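Local coordinates for vitamin B12-binding protein (Vibrio cholerae O395, PDB 5YSC) that binds vitamin B12 in the periplasm and probably delivers it to the membrane subunits of the BtuCDF ABC transporter for import, at residues S232-N236 against D237-A241. Residues are numbered along the deposited sequence; the frame is centred on the assembly and turned at random.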
loop_
_atom_site.group_PDB
_atom_site.type_symbol
_atom_site.label_atom_id
_atom_site.label_comp_id
_atom_site.label_asym_id
_atom_site.label_seq_id
_atom_site.Cartn_x
_atom_site.Cartn_y
_atom_site.Cartn_z
ATOM N N SER A 232 -24.476 -5.764 -11.891
ATOM C CA SER A 232 -25.252 -5.632 -10.663
ATOM C C SER A 232 -24.582 -4.679 -9.678
ATOM O O SER A 232 -25.262 -3.959 -8.932
ATOM C CB SER A 232 -25.455 -7.002 -10.010
ATOM O OG SER A 232 -24.232 -7.526 -9.511
ATOM N N ALA A 233 -23.253 -4.653 -9.661
ATOM C CA ALA A 233 -22.575 -3.660 -8.831
ATOM C C ALA A 233 -23.043 -2.248 -9.152
ATOM O O ALA A 233 -23.137 -1.422 -8.251
ATOM C CB ALA A 233 -21.057 -3.774 -8.979
ATOM N N VAL A 234 -23.336 -1.935 -10.414
ATOM C CA VAL A 234 -23.780 -0.582 -10.724
ATOM C C VAL A 234 -25.247 -0.408 -10.341
ATOM O O VAL A 234 -25.618 0.599 -9.725
ATOM C CB VAL A 234 -23.523 -0.257 -12.206
ATOM C CG1 VAL A 234 -23.984 1.159 -12.547
ATOM C CG2 VAL A 234 -22.045 -0.410 -12.505
ATOM N N GLN A 235 -26.088 -1.394 -10.683
ATOM C CA GLN A 235 -27.516 -1.324 -10.346
ATOM C C GLN A 235 -27.711 -1.150 -8.851
ATOM O O GLN A 235 -28.616 -0.432 -8.410
ATOM C CB GLN A 235 -28.252 -2.584 -10.820
ATOM C CG GLN A 235 -28.068 -2.928 -12.291
ATOM C CD GLN A 235 -28.438 -4.371 -12.612
ATOM O OE1 GLN A 235 -29.068 -5.069 -11.809
ATOM N NE2 GLN A 235 -28.025 -4.830 -13.790
ATOM N N ASN A 236 -26.862 -1.799 -8.057
ATOM C CA ASN A 236 -26.940 -1.773 -6.609
ATOM C C ASN A 236 -26.162 -0.619 -5.992
ATOM O O ASN A 236 -26.067 -0.547 -4.766
ATOM C CB ASN A 236 -26.449 -3.109 -6.059
ATOM C CG ASN A 236 -27.367 -4.265 -6.416
ATOM O OD1 ASN A 236 -28.572 -4.079 -6.617
ATOM N ND2 ASN A 236 -26.801 -5.476 -6.465
ATOM N N ASP A 237 -25.620 0.297 -6.802
ATOM C CA ASP A 237 -24.948 1.491 -6.285
ATOM C C ASP A 237 -23.757 1.109 -5.405
ATOM O O ASP A 237 -23.533 1.678 -4.331
ATOM C CB ASP A 237 -25.940 2.366 -5.519
ATOM C CG ASP A 237 -25.339 3.675 -5.033
ATOM O OD1 ASP A 237 -24.293 4.108 -5.568
ATOM O OD2 ASP A 237 -25.930 4.281 -4.100
ATOM N N GLN A 238 -22.982 0.130 -5.874
ATOM C CA GLN A 238 -21.826 -0.388 -5.150
ATOM C C GLN A 238 -20.551 -0.211 -5.966
ATOM O O GLN A 238 -19.696 -1.101 -6.024
ATOM C CB GLN A 238 -22.046 -1.844 -4.760
ATOM C CG GLN A 238 -23.274 -2.003 -3.884
ATOM C CD GLN A 238 -23.484 -3.408 -3.305
ATOM O OE1 GLN A 238 -24.220 -3.575 -2.335
ATOM N NE2 GLN A 238 -22.850 -4.417 -3.900
ATOM N N VAL A 239 -20.410 0.960 -6.579
ATOM C CA VAL A 239 -19.149 1.411 -7.138
ATOM C C VAL A 239 -18.686 2.527 -6.228
ATOM O O VAL A 239 -19.354 3.571 -6.123
ATOM C CB VAL A 239 -19.283 1.890 -8.585
ATOM C CG1 VAL A 239 -17.937 2.282 -9.121
ATOM C CG2 VAL A 239 -19.918 0.777 -9.431
ATOM N N TRP A 240 -17.543 2.311 -5.566
ATOM C CA TRP A 240 -17.055 3.249 -4.568
ATOM C C TRP A 240 -15.578 3.547 -4.771
ATOM O O TRP A 240 -14.785 2.684 -5.159
ATOM C CB TRP A 240 -17.247 2.696 -3.159
ATOM C CG TRP A 240 -18.660 2.508 -2.743
ATOM C CD1 TRP A 240 -19.600 3.484 -2.631
ATOM C CD2 TRP A 240 -19.293 1.286 -2.296
ATOM N NE1 TRP A 240 -20.790 2.947 -2.166
ATOM C CE2 TRP A 240 -20.621 1.607 -1.949
ATOM C CE3 TRP A 240 -18.859 -0.042 -2.142
ATOM C CZ2 TRP A 240 -21.523 0.646 -1.468
ATOM C CZ3 TRP A 240 -19.744 -0.987 -1.663
ATOM C CH2 TRP A 240 -21.067 -0.637 -1.327
ATOM N N ALA A 241 -15.212 4.789 -4.489
ATOM C CA ALA A 241 -13.804 5.151 -4.412
ATOM C C ALA A 241 -13.190 4.688 -3.106
ATOM O O ALA A 241 -13.835 4.748 -2.065
ATOM C CB ALA A 241 -13.627 6.649 -4.503
#
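The carboxamide end of Gln-238 reaches the CB of Asn-236, with CD 4.1 Å from that carbon, while CA of Gln-238 sits over one face of the Trp-240 indole, 3.7 Å above its plane and offset toward the rim; Tyr-264 stacks on the same indole. With CG beside its own backbone N (chi1 -59°) and the chain extended beyond, Gln-238 runs its methylenes past Asn-236, CG lying 3.3 Å from Asn-236 O, and carries its amide to Gln-271 through OE1 and to the carbonyl of Gln-209 through NE2. A long amide suits this buried place, since both OE1 and NE2 find partners.

The backbone makes a Schellman motif. Gln-238 N donates to Ala-233 O over 2.8 Å, nearly in line with the carbonyl, and Asp-237 N meets Val-234 O at 2.9 Å from above the carbonyl plane. Asp-237, a non-glycine C-prime residue, turns the chain out of the helix with left-handed angles (phi 60°); exposed, its carboxylate can stay solvated. Beta-branched Val-234 and buried Val-239 present methyls side by side, CG2 to CG2 3.9 Å, packing helix end against strand start. With both carbonyls satisfied, helix 232-235 closes before outer strand 239-241, neighbour of 210-213.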